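Local coordinates for protein cytosol aminopeptidase (Coxiella burnetii, PDB 3IJ3) that probably works as a manganese-dependent aminopeptidase of the M17 family, removing amino acids from the N-terminal end of peptides, at residues Phe113-Arg117 / Asp118-Asp122; Asp46-Pro49 / Asp50-Thr54. All blocks are in the same frame, centred on the assembly; numbering follows the deposited sequence.

Interaction 1: Phe113-Arg117 / Asp118-Asp122; sequences FQLNR and DDFED
The guanidinium of Arg117 has the backbone of Asp122 over one face, with Asp122 C 3.4 Å above its plane, and the carbonyl of Phe120 at its edge. Arg117 NH1 points at Phe120 O, but the bond is so short and bent that its details are doubtful. The arginine chain is bent at chi2 and chi3, which carries the guanidinium alongside residues 120-122. Its NH2 also forms a salt bridge with Asp123.

The Phe120 ring takes Asn116 O and Arg117 O at its edge, with CD2 3.3 Å from Asn116 O. Leu115 CD1 meets Phe120 CZ obliquely at 4.2 Å.

Asn116 forms an Asx turn. Its CG lies anti to the backbone N (chi1 179°), and OD1 accepts from Asp118 N at 2.8 Å. The donor stands well above the amide carbonyl plane. Asn116 O accepts from Asp119 N at 2.9 Å, closing a beta turn over residues 116-119. Phe120 N bonds to Arg117 O at 3.1 Å. A water takes the hydrogen of Asn116 N and donates to Asp119 OD2 at 2.7 Å, so it bridges the first and last residues of that beta turn.

Asp122 N-caps helix 123-135 through OD2 on Glu124 N. The segment links strand 111-114 to this helix. Leu115 packs on Tyr126, Ala129 and Leu130 of the helix and on Leu153 of strand 151-154.

Interaction 2: Asp46-Pro49 / Asp50-Thr54; sequences DELP and DWLDT
Pro49 O receives two donors. Asp53 N reaches it at 3.3 Å, tilted 24° from the carbonyl plane, and a water donates to it at 2.9 Å. The same water donates to Asp53 OD1, so it ties the aspartate side chain to the carbonyl one turn back.

Leu52 N bonds to Leu48 O at 2.8 Å, and Trp51 N to Glu47 O at 3.1 Å. Asp50 N donates to a water, and the water donates to Asp46 O at 2.6 Å.

Leu48 supplies the apolar contact. Its CG is anti to the backbone N (chi1 -175°) and beside the carbonyl carbon, which brings the end of the chain back toward Trp51 and Leu52. CD1 lies 4.0 Å from Trp51 CE3, oblique to the ring. Its CG lies 3.9 Å from Leu52 CD1. Trp51 O is also held twice, by Thr54 N and by Thr54 OG1, the latter in the carbonyl plane. Thr54 OG1 sits over one face of the indole, toward its rim.

Leu48 and Trp51 pack on Met43, and Trp51 also on Arg87 and Leu89. Glu47 OE1 bonds to Tyr95 OH. This is a short amphipathic alpha helix, with i to i+4 bonds, lying against the sheet of the N-terminal domain.

In the fold
Both contacts lie in the N-terminal domain of this M17 protein. Interaction 2 comes first along the chain. Their centres are about 17 Å apart and their nearest atoms about 8 Å, so they do not touch. Strand 38-43 links them: Asp119 of interaction 1 and Trp51 of interaction 2 both touch Gln41. This strand pairs with 111-114, which leads into interaction 1, and with 85-91, which also meets Trp51. The centres of interactions 1 and 2 are about 27 and about 39 Å from the centre of the chain. Neither supplies a ligand to the lithium site of Lys250, Asp255, Asp273 and Glu334 in the catalytic domain.

Interaction 1: Phe113-Arg117 / Asp118-Asp122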
# COMPACT_ATOMS: atom_id res chain seq x y z
N PHE A 113 3.30 -33.78 -42.74
CA PHE A 113 2.89 -34.86 -41.84
C PHE A 113 1.43 -35.22 -42.00
O PHE A 113 0.66 -34.51 -42.63
CB PHE A 113 3.17 -34.45 -40.38
CG PHE A 113 4.63 -34.16 -40.08
CD1 PHE A 113 5.45 -35.15 -39.55
CD2 PHE A 113 5.18 -32.91 -40.33
CE1 PHE A 113 6.81 -34.90 -39.27
CE2 PHE A 113 6.53 -32.64 -40.07
CZ PHE A 113 7.35 -33.65 -39.54
N GLN A 114 1.03 -36.34 -41.42
CA GLN A 114 -0.35 -36.75 -41.46
C GLN A 114 -0.67 -37.51 -40.20
O GLN A 114 0.21 -38.13 -39.60
CB GLN A 114 -0.62 -37.67 -42.66
CG GLN A 114 0.05 -39.02 -42.49
CD GLN A 114 -0.13 -39.95 -43.67
OE1 GLN A 114 -0.60 -39.55 -44.74
NE2 GLN A 114 0.29 -41.20 -43.50
N LEU A 115 -1.94 -37.44 -39.80
CA LEU A 115 -2.45 -38.20 -38.67
C LEU A 115 -3.16 -39.40 -39.28
O LEU A 115 -3.46 -39.39 -40.49
CB LEU A 115 -3.48 -37.40 -37.87
CG LEU A 115 -2.97 -36.09 -37.26
CD1 LEU A 115 -4.05 -35.56 -36.29
CD2 LEU A 115 -1.65 -36.31 -36.56
N ASN A 116 -3.43 -40.42 -38.47
CA ASN A 116 -4.17 -41.62 -38.93
C ASN A 116 -5.47 -41.72 -38.15
O ASN A 116 -5.47 -41.79 -36.92
CB ASN A 116 -3.32 -42.89 -38.73
CG ASN A 116 -4.04 -44.17 -39.16
OD1 ASN A 116 -5.22 -44.17 -39.51
ND2 ASN A 116 -3.30 -45.28 -39.16
N ARG A 117 -6.59 -41.71 -38.87
CA ARG A 117 -7.94 -41.81 -38.29
C ARG A 117 -8.08 -43.00 -37.36
O ARG A 117 -8.74 -42.92 -36.32
CB ARG A 117 -8.96 -41.86 -39.44
CG ARG A 117 -10.43 -42.16 -39.14
CD ARG A 117 -11.07 -41.22 -38.13
NE ARG A 117 -11.02 -41.73 -36.76
CZ ARG A 117 -11.94 -42.52 -36.21
NH1 ARG A 117 -11.79 -42.93 -34.96
NH2 ARG A 117 -13.02 -42.91 -36.89
N ASP A 118 -7.43 -44.11 -37.72
CA ASP A 118 -7.48 -45.33 -36.92
C ASP A 118 -6.86 -45.20 -35.53
O ASP A 118 -7.10 -46.05 -34.69
CB ASP A 118 -6.81 -46.49 -37.66
CG ASP A 118 -7.60 -46.93 -38.88
OD1 ASP A 118 -8.72 -46.43 -39.09
OD2 ASP A 118 -7.09 -47.79 -39.62
N ASP A 119 -6.07 -44.15 -35.30
CA ASP A 119 -5.44 -43.93 -33.98
C ASP A 119 -6.38 -43.26 -32.98
O ASP A 119 -5.99 -43.09 -31.83
CB ASP A 119 -4.18 -43.06 -34.12
CG ASP A 119 -3.04 -43.76 -34.80
OD1 ASP A 119 -2.98 -45.00 -34.76
OD2 ASP A 119 -2.17 -43.06 -35.37
N PHE A 120 -7.58 -42.89 -33.42
CA PHE A 120 -8.56 -42.20 -32.56
C PHE A 120 -9.83 -43.02 -32.36
O PHE A 120 -10.22 -43.79 -33.23
CB PHE A 120 -8.88 -40.84 -33.16
CG PHE A 120 -7.65 -39.98 -33.33
CD1 PHE A 120 -7.25 -39.12 -32.31
CD2 PHE A 120 -6.86 -40.09 -34.46
CE1 PHE A 120 -6.09 -38.36 -32.44
CE2 PHE A 120 -5.69 -39.33 -34.60
CZ PHE A 120 -5.31 -38.47 -33.59
N GLU A 121 -10.45 -42.85 -31.19
CA GLU A 121 -11.69 -43.56 -30.82
C GLU A 121 -12.87 -43.18 -31.71
O GLU A 121 -13.71 -44.02 -32.04
CB GLU A 121 -12.01 -43.23 -29.36
CG GLU A 121 -13.33 -43.83 -28.79
CD GLU A 121 -13.66 -43.25 -27.41
OE1 GLU A 121 -12.73 -42.80 -26.70
OE2 GLU A 121 -14.86 -43.24 -27.02
N ASP A 122 -12.90 -41.92 -32.15
CA ASP A 122 -14.01 -41.36 -32.94
C ASP A 122 -13.53 -40.19 -33.85
O ASP A 122 -12.49 -39.61 -33.56
CB ASP A 122 -15.08 -40.89 -31.94
CG ASP A 122 -16.36 -40.42 -32.59
OD1 ASP A 122 -17.35 -41.18 -32.53
OD2 ASP A 122 -16.37 -39.31 -33.17
O HOH W 1 -2.35 -40.47 -35.94

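Interaction 2: Asp46-Pro49 / Asp50-Thr54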
# COMPACT_ATOMS: atom_id res chain seq x y z
N ASP A 46 1.95 -47.50 -21.69
CA ASP A 46 1.51 -48.89 -21.62
C ASP A 46 1.45 -49.60 -22.95
O ASP A 46 1.58 -50.83 -22.99
CB ASP A 46 0.13 -48.99 -20.94
CG ASP A 46 0.19 -48.70 -19.43
OD1 ASP A 46 1.30 -48.57 -18.85
OD2 ASP A 46 -0.89 -48.63 -18.82
N GLU A 47 1.25 -48.86 -24.04
CA GLU A 47 1.16 -49.48 -25.36
C GLU A 47 2.48 -49.57 -26.10
O GLU A 47 2.59 -50.28 -27.10
CB GLU A 47 0.15 -48.73 -26.25
CG GLU A 47 -1.32 -49.04 -25.93
CD GLU A 47 -1.74 -48.52 -24.58
OE1 GLU A 47 -1.60 -47.31 -24.35
OE2 GLU A 47 -2.24 -49.33 -23.76
N LEU A 48 3.49 -48.87 -25.61
CA LEU A 48 4.76 -48.81 -26.34
C LEU A 48 5.48 -50.16 -26.49
O LEU A 48 5.93 -50.48 -27.59
CB LEU A 48 5.66 -47.71 -25.74
CG LEU A 48 6.98 -47.40 -26.43
CD1 LEU A 48 6.77 -47.10 -27.90
CD2 LEU A 48 7.67 -46.23 -25.70
N PRO A 49 5.56 -50.97 -25.42
CA PRO A 49 6.26 -52.25 -25.54
C PRO A 49 5.69 -53.16 -26.63
O PRO A 49 6.44 -53.69 -27.44
CB PRO A 49 6.09 -52.87 -24.15
CG PRO A 49 5.96 -51.72 -23.25
CD PRO A 49 5.17 -50.71 -24.03
N ASP A 50 4.37 -53.32 -26.64
CA ASP A 50 3.69 -54.13 -27.66
C ASP A 50 3.83 -53.54 -29.05
O ASP A 50 3.96 -54.27 -30.03
CB ASP A 50 2.20 -54.28 -27.35
CG ASP A 50 1.93 -55.20 -26.18
OD1 ASP A 50 2.81 -56.00 -25.81
OD2 ASP A 50 0.80 -55.12 -25.64
N TRP A 51 3.77 -52.21 -29.15
CA TRP A 51 3.93 -51.57 -30.45
C TRP A 51 5.34 -51.85 -30.98
O TRP A 51 5.50 -52.21 -32.15
CB TRP A 51 3.68 -50.07 -30.37
CG TRP A 51 3.85 -49.44 -31.70
CD1 TRP A 51 2.94 -49.44 -32.72
CD2 TRP A 51 4.98 -48.72 -32.17
NE1 TRP A 51 3.45 -48.77 -33.80
CE2 TRP A 51 4.70 -48.31 -33.49
CE3 TRP A 51 6.22 -48.37 -31.61
CZ2 TRP A 51 5.60 -47.58 -34.25
CZ3 TRP A 51 7.12 -47.66 -32.38
CH2 TRP A 51 6.80 -47.27 -33.68
N LEU A 52 6.36 -51.68 -30.13
CA LEU A 52 7.76 -51.91 -30.55
C LEU A 52 7.96 -53.30 -31.11
O LEU A 52 8.72 -53.48 -32.06
CB LEU A 52 8.73 -51.65 -29.40
CG LEU A 52 8.93 -50.18 -29.05
CD1 LEU A 52 9.57 -50.01 -27.68
CD2 LEU A 52 9.75 -49.47 -30.16
N ASP A 53 7.27 -54.28 -30.55
CA ASP A 53 7.36 -55.66 -31.03
C ASP A 53 6.93 -55.82 -32.49
O ASP A 53 7.30 -56.81 -33.12
CB ASP A 53 6.54 -56.59 -30.14
CG ASP A 53 7.15 -56.78 -28.76
OD1 ASP A 53 8.38 -56.64 -28.62
OD2 ASP A 53 6.39 -57.10 -27.82
N THR A 54 6.15 -54.87 -33.01
CA THR A 54 5.69 -54.92 -34.40
C THR A 54 6.64 -54.21 -35.36
O THR A 54 6.42 -54.24 -36.58
CB THR A 54 4.29 -54.25 -34.57
OG1 THR A 54 4.38 -52.81 -34.43
CG2 THR A 54 3.28 -54.82 -33.57
O HOH W 2 2.47 -52.77 -24.42
O HOH W 3 9.19 -54.18 -26.78